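Amidohydrolase (PDB 4F0L) probably acts as a metal-dependent deaminase of the amidohydrolase superfamily, with an iron(III) ion bound in its TIM-barrel active site in this crystal. Local coordinates at residues K247-C252 / K258-W263; F69-A74 / Y114-E119. One frame throughout, in Å; residues are numbered along the deposited sequence.

Contact 1: residues K247-C252 / K258-W263; sequences KEVEDC and KRPVEW
Two helices consecutive in sequence, 246-256 and 260-267, follow barrel strand 238-242, and here Pro260 packs against Glu248, Val249 and Cys252. Arg259 is the N-cap of helix 260-267, and Pro260 is the first residue of that helix. The proline ring packs on helix 246-256. Its CG lies 3.7 Å from Cys252 CB, and its CD lies 3.9 Å from Val249 CG2. The other methyl of the same valine serves a different partner. CG1 stands anti to the backbone N (chi1 169°) and sits over one face of the Arg259 guanidinium, 3.6 Å from NH1. Arg259 NE is held by a salt bridge to Glu286. Glu248 and Pro260 run past each other in opposite directions, with Glu248 OE2 3.4 Å from Pro260 CB. That oxygen accepts a hydrogen bond from Ala243 N. Cys252 SG also makes an oblique sulfur-aromatic contact with Trp263, 5.4 Å from the centroid of the five-membered ring. Within 258-263, Arg259 N donates to Glu262 OE1 at 3.1 Å. The N-H comes from the anti side of OE1, tilted 30° out of the carboxylate plane, and the bond ties the cap to the first turn. The side chain of Glu248 is about 6 Å from that of the iron ligand His241. Glu248, Pro260 and Val261 all touch Val242 of strand 238-242, while Trp263 packs on Pro223 and Leu226 of helix 223-229.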
loop_
_atom_site.group_PDB
_atom_site.type_symbol
_atom_site.label_atom_id
_atom_site.label_comp_id
_atom_site.label_asym_id
_atom_site.label_seq_id
_atom_site.Cartn_x
_atom_site.Cartn_y
_atom_site.Cartn_z
ATOM N N LYS B 247 24.600 -5.487 -5.392
ATOM C CA LYS B 247 25.533 -6.332 -6.142
ATOM C C LYS B 247 26.024 -5.597 -7.377
ATOM O O LYS B 247 27.199 -5.729 -7.729
ATOM C CB LYS B 247 24.920 -7.695 -6.513
ATOM N N GLU B 248 25.164 -4.797 -8.019
ATOM C CA GLU B 248 25.601 -4.038 -9.220
ATOM C C GLU B 248 26.668 -3.007 -8.874
ATOM O O GLU B 248 27.616 -2.837 -9.618
ATOM C CB GLU B 248 24.417 -3.337 -9.957
ATOM C CG GLU B 248 24.882 -2.439 -11.101
ATOM C CD GLU B 248 23.774 -1.626 -11.767
ATOM O OE1 GLU B 248 22.775 -2.218 -12.200
ATOM O OE2 GLU B 248 23.924 -0.401 -11.901
ATOM N N VAL B 249 26.490 -2.318 -7.760
ATOM C CA VAL B 249 27.453 -1.309 -7.293
ATOM C C VAL B 249 28.822 -1.959 -7.033
ATOM O O VAL B 249 29.838 -1.450 -7.518
ATOM C CB VAL B 249 26.942 -0.609 -6.026
ATOM C CG1 VAL B 249 28.023 0.255 -5.371
ATOM C CG2 VAL B 249 25.689 0.202 -6.332
ATOM N N GLU B 250 28.815 -3.095 -6.330
ATOM C CA GLU B 250 30.029 -3.840 -6.039
ATOM C C GLU B 250 30.712 -4.298 -7.358
ATOM O O GLU B 250 31.917 -4.105 -7.539
ATOM C CB GLU B 250 29.724 -5.097 -5.161
ATOM C CG GLU B 250 29.026 -4.954 -3.801
ATOM C CD GLU B 250 29.759 -4.087 -2.792
ATOM O OE1 GLU B 250 30.185 -2.959 -3.144
ATOM O OE2 GLU B 250 29.886 -4.541 -1.624
ATOM N N ASP B 251 29.941 -4.889 -8.270
ATOM C CA ASP B 251 30.493 -5.363 -9.533
ATOM C C ASP B 251 31.029 -4.197 -10.361
ATOM O O ASP B 251 32.066 -4.339 -11.020
ATOM C CB ASP B 251 29.446 -6.149 -10.339
ATOM C CG ASP B 251 29.079 -7.475 -9.686
ATOM O OD1 ASP B 251 29.838 -7.953 -8.827
ATOM O OD2 ASP B 251 28.017 -8.036 -10.019
ATOM N N CYS B 252 30.315 -3.066 -10.346
ATOM C CA CYS B 252 30.727 -1.903 -11.132
ATOM C C CYS B 252 32.051 -1.383 -10.601
ATOM O O CYS B 252 32.964 -1.091 -11.386
ATOM C CB CYS B 252 29.698 -0.774 -11.116
ATOM S SG CYS B 252 30.143 0.528 -12.298
ATOM N N LYS B 258 34.679 2.571 -10.076
ATOM C CA LYS B 258 33.645 3.596 -9.895
ATOM C C LYS B 258 32.272 2.947 -9.661
ATOM O O LYS B 258 32.004 1.825 -10.100
ATOM C CB LYS B 258 33.540 4.500 -11.127
ATOM C CG LYS B 258 34.700 5.458 -11.334
ATOM C CD LYS B 258 34.592 6.147 -12.694
ATOM C CE LYS B 258 35.852 6.909 -13.089
ATOM N NZ LYS B 258 35.654 8.385 -13.158
ATOM N N ARG B 259 31.412 3.680 -8.970
ATOM C CA ARG B 259 30.027 3.254 -8.776
ATOM C C ARG B 259 29.245 3.537 -10.060
ATOM O O ARG B 259 29.724 4.245 -10.950
ATOM C CB ARG B 259 29.414 3.995 -7.582
ATOM C CG ARG B 259 30.141 3.837 -6.245
ATOM C CD ARG B 259 29.612 4.873 -5.230
ATOM N NE ARG B 259 28.175 4.656 -4.982
ATOM C CZ ARG B 259 27.690 3.806 -4.080
ATOM N NH1 ARG B 259 28.511 3.123 -3.273
ATOM N NH2 ARG B 259 26.390 3.632 -3.983
ATOM N N PRO B 260 28.038 2.961 -10.194
ATOM C CA PRO B 260 27.338 3.092 -11.477
ATOM C C PRO B 260 26.960 4.533 -11.865
ATOM O O PRO B 260 27.274 4.963 -12.973
ATOM C CB PRO B 260 26.097 2.187 -11.298
ATOM C CG PRO B 260 26.593 1.153 -10.320
ATOM C CD PRO B 260 27.462 1.909 -9.351
ATOM N N VAL B 261 26.296 5.287 -10.989
ATOM C CA VAL B 261 25.816 6.609 -11.411
ATOM C C VAL B 261 27.056 7.473 -11.683
ATOM O O VAL B 261 27.146 8.147 -12.686
ATOM C CB VAL B 261 24.873 7.270 -10.374
ATOM C CG1 VAL B 261 24.613 8.728 -10.757
ATOM C CG2 VAL B 261 23.574 6.455 -10.232
ATOM N N GLU B 262 28.025 7.407 -10.795
ATOM C CA GLU B 262 29.279 8.114 -10.971
ATOM C C GLU B 262 29.918 7.793 -12.331
ATOM O O GLU B 262 30.348 8.680 -13.070
ATOM C CB GLU B 262 30.209 7.696 -9.811
ATOM C CG GLU B 262 31.594 8.283 -9.851
ATOM C CD GLU B 262 32.548 7.650 -8.873
ATOM O OE1 GLU B 262 32.282 6.559 -8.312
ATOM O OE2 GLU B 262 33.598 8.275 -8.680
ATOM N N TRP B 263 29.957 6.518 -12.672
ATOM C CA TRP B 263 30.561 6.120 -13.924
ATOM C C TRP B 263 29.812 6.727 -15.081
ATOM O O TRP B 263 30.411 7.333 -15.992
ATOM C CB TRP B 263 30.583 4.617 -14.007
ATOM C CG TRP B 263 31.339 4.169 -15.200
ATOM C CD1 TRP B 263 32.666 3.755 -15.262
ATOM C CD2 TRP B 263 30.853 4.127 -16.572
ATOM N NE1 TRP B 263 33.010 3.458 -16.553
ATOM C CE2 TRP B 263 31.972 3.669 -17.383
ATOM C CE3 TRP B 263 29.648 4.415 -17.186
ATOM C CZ2 TRP B 263 31.863 3.503 -18.742
ATOM C CZ3 TRP B 263 29.556 4.254 -18.562
ATOM C CH2 TRP B 263 30.641 3.813 -19.320
#

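Contact 2: residues F69-A74 / Y114-E119; sequences FQYGMA and YVDMLE
A single tyrosine-to-carboxylate hydrogen bond, from Tyr71 to Asp116, joins the loop after metal-binding strand 56-66 of the TIM barrel to an outer helix beside the subunit interface. Strand 56-66 carries iron ligand His65, with His67 just beyond its end. Asp116 lies on helix 103-119. The backbones stay well apart, with Tyr71 CA and Tyr114 CA 9.9 Å from each other, and the long tyrosine side chain spans the gap. Its CG is anti to the backbone N (chi1 -179°), which places the hydroxyl beside Asp116. The side chain of Tyr71 is about 8 Å from that of His67. Tyr71 also packs on Val109, Arg112 and Leu113 of the same helix 103-119 and meets the ring of Phe449. Arg402 of the second subunit hydrogen-bonds to Tyr71 OH, and Arg420 of that subunit bonds to Tyr71 O and makes a cation-pi contact with the ring. Arg112 and Arg402 of the second subunit make long, weak ion pairs with Asp116 OD2, which probably favour its charged form. Ring and carboxylate planes are 84° apart. Tyr71 OH donates to Asp116 OD2 at 2.6 Å. OD2 lies at the ring edge, in the ring plane, and accepts through its anti lone pair, the one away from OD1.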
loop_
_atom_site.group_PDB
_atom_site.type_symbol
_atom_site.label_atom_id
_atom_site.label_comp_id
_atom_site.label_asym_id
_atom_site.label_seq_id
_atom_site.Cartn_x
_atom_site.Cartn_y
_atom_site.Cartn_z
ATOM N N PHE B 69 4.804 -6.778 -20.292
ATOM C CA PHE B 69 4.588 -8.230 -20.188
ATOM C C PHE B 69 4.587 -8.748 -18.759
ATOM O O PHE B 69 3.948 -9.740 -18.479
ATOM C CB PHE B 69 5.589 -9.022 -21.055
ATOM C CG PHE B 69 6.991 -9.063 -20.507
ATOM C CD1 PHE B 69 7.378 -10.064 -19.644
ATOM C CD2 PHE B 69 7.932 -8.097 -20.875
ATOM C CE1 PHE B 69 8.681 -10.102 -19.147
ATOM C CE2 PHE B 69 9.226 -8.127 -20.387
ATOM C CZ PHE B 69 9.601 -9.133 -19.514
ATOM N N GLN B 70 5.294 -8.054 -17.865
ATOM C CA GLN B 70 5.396 -8.470 -16.486
ATOM C C GLN B 70 4.069 -8.341 -15.752
ATOM O O GLN B 70 3.871 -8.994 -14.712
ATOM C CB GLN B 70 6.541 -7.731 -15.756
ATOM C CG GLN B 70 7.914 -8.115 -16.325
ATOM C CD GLN B 70 9.074 -7.395 -15.675
ATOM O OE1 GLN B 70 8.925 -6.760 -14.658
ATOM N NE2 GLN B 70 10.265 -7.556 -16.233
ATOM N N TYR B 71 3.161 -7.513 -16.272
ATOM C CA TYR B 71 1.807 -7.424 -15.705
ATOM C C TYR B 71 1.160 -8.806 -15.672
ATOM O O TYR B 71 0.353 -9.097 -14.804
ATOM C CB TYR B 71 0.952 -6.506 -16.553
ATOM C CG TYR B 71 -0.491 -6.252 -16.119
ATOM C CD1 TYR B 71 -0.795 -5.469 -15.003
ATOM C CD2 TYR B 71 -1.552 -6.729 -16.900
ATOM C CE1 TYR B 71 -2.114 -5.219 -14.633
ATOM C CE2 TYR B 71 -2.862 -6.469 -16.566
ATOM C CZ TYR B 71 -3.148 -5.721 -15.415
ATOM O OH TYR B 71 -4.465 -5.464 -15.109
ATOM N N GLY B 72 1.472 -9.638 -16.662
ATOM C CA GLY B 72 0.941 -10.999 -16.690
ATOM C C GLY B 72 1.385 -11.857 -15.507
ATOM O O GLY B 72 0.682 -12.774 -15.116
ATOM N N MET B 73 2.530 -11.548 -14.916
ATOM C CA MET B 73 3.043 -12.346 -13.804
ATOM C C MET B 73 2.733 -11.739 -12.446
ATOM O O MET B 73 3.119 -12.310 -11.416
ATOM C CB MET B 73 4.556 -12.593 -13.949
ATOM C CG MET B 73 5.436 -11.438 -13.484
ATOM S SD MET B 73 7.168 -11.617 -13.995
ATOM C CE MET B 73 7.895 -12.098 -12.419
ATOM N N ALA B 74 2.004 -10.627 -12.420
ATOM C CA ALA B 74 1.713 -9.936 -11.162
ATOM C C ALA B 74 0.990 -10.881 -10.190
ATOM O O ALA B 74 -0.013 -11.502 -10.546
ATOM C CB ALA B 74 0.885 -8.686 -11.423
ATOM N N TYR B 114 -2.560 -1.098 -19.622
ATOM C CA TYR B 114 -2.745 0.330 -19.866
ATOM C C TYR B 114 -4.139 0.767 -19.417
ATOM O O TYR B 114 -4.310 1.888 -18.937
ATOM C CB TYR B 114 -2.430 0.708 -21.337
ATOM C CG TYR B 114 -0.982 0.422 -21.771
ATOM C CD1 TYR B 114 0.066 0.373 -20.845
ATOM C CD2 TYR B 114 -0.664 0.210 -23.100
ATOM C CE1 TYR B 114 1.365 0.094 -21.237
ATOM C CE2 TYR B 114 0.617 -0.041 -23.492
ATOM C CZ TYR B 114 1.631 -0.105 -22.565
ATOM O OH TYR B 114 2.930 -0.377 -22.941
ATOM N N VAL B 115 -5.137 -0.115 -19.532
ATOM C CA VAL B 115 -6.442 0.175 -18.956
ATOM C C VAL B 115 -6.352 0.351 -17.424
ATOM O O VAL B 115 -6.907 1.295 -16.839
ATOM C CB VAL B 115 -7.470 -0.899 -19.333
ATOM C CG1 VAL B 115 -8.660 -0.889 -18.355
ATOM C CG2 VAL B 115 -7.912 -0.736 -20.795
ATOM N N ASP B 116 -5.673 -0.579 -16.770
ATOM C CA ASP B 116 -5.452 -0.499 -15.325
ATOM C C ASP B 116 -4.723 0.839 -14.953
ATOM O O ASP B 116 -5.117 1.561 -14.025
ATOM C CB ASP B 116 -4.616 -1.726 -14.929
ATOM C CG ASP B 116 -4.995 -2.301 -13.605
ATOM O OD1 ASP B 116 -5.236 -1.465 -12.702
ATOM O OD2 ASP B 116 -4.980 -3.577 -13.449
ATOM N N MET B 117 -3.668 1.177 -15.692
ATOM C CA MET B 117 -2.951 2.454 -15.456
ATOM C C MET B 117 -3.884 3.648 -15.634
ATOM O O MET B 117 -3.909 4.525 -14.805
ATOM C CB MET B 117 -1.775 2.606 -16.418
ATOM C CG MET B 117 -0.589 1.680 -16.098
ATOM S SD MET B 117 0.758 1.967 -17.256
ATOM C CE MET B 117 2.096 1.008 -16.529
ATOM N N LEU B 118 -4.656 3.667 -16.721
ATOM C CA LEU B 118 -5.601 4.771 -16.965
ATOM C C LEU B 118 -6.606 4.885 -15.819
ATOM O O LEU B 118 -6.848 5.982 -15.324
ATOM C CB LEU B 118 -6.320 4.620 -18.313
ATOM C CG LEU B 118 -5.520 5.063 -19.544
ATOM C CD1 LEU B 118 -6.091 4.542 -20.851
ATOM C CD2 LEU B 118 -5.471 6.616 -19.592
ATOM N N GLU B 119 -7.145 3.760 -15.370
ATOM C CA GLU B 119 -8.080 3.751 -14.248
ATOM C C GLU B 119 -7.453 4.241 -12.907
ATOM O O GLU B 119 -8.133 4.777 -12.050
ATOM C CB GLU B 119 -8.722 2.380 -14.088
ATOM C CG GLU B 119 -9.688 1.994 -15.207
ATOM C CD GLU B 119 -10.412 0.663 -14.933
ATOM O OE1 GLU B 119 -10.086 0.021 -13.894
ATOM O OE2 GLU B 119 -11.325 0.273 -15.732
#

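How the contacts relate
The two contacts share no helix or strand, although both belong to the amidohydrolase fold. Their centres are about 31 Å apart, and their nearest atoms about 14 Å. Contact 1 is buried, yet lies farther from the centre of the chain. It joins two helices consecutive in sequence, mainly by apolar packing. Contact 2 is partly buried and joins parts about 40 residues apart through one polar bond. No second subunit touches contact 1, whereas arginines of the other subunit reach contact 2. Each has a segment soon after a barrel strand bearing an iron ligand: 247-252 after 238-242 (His241), and 69-74 after 56-66 (His65).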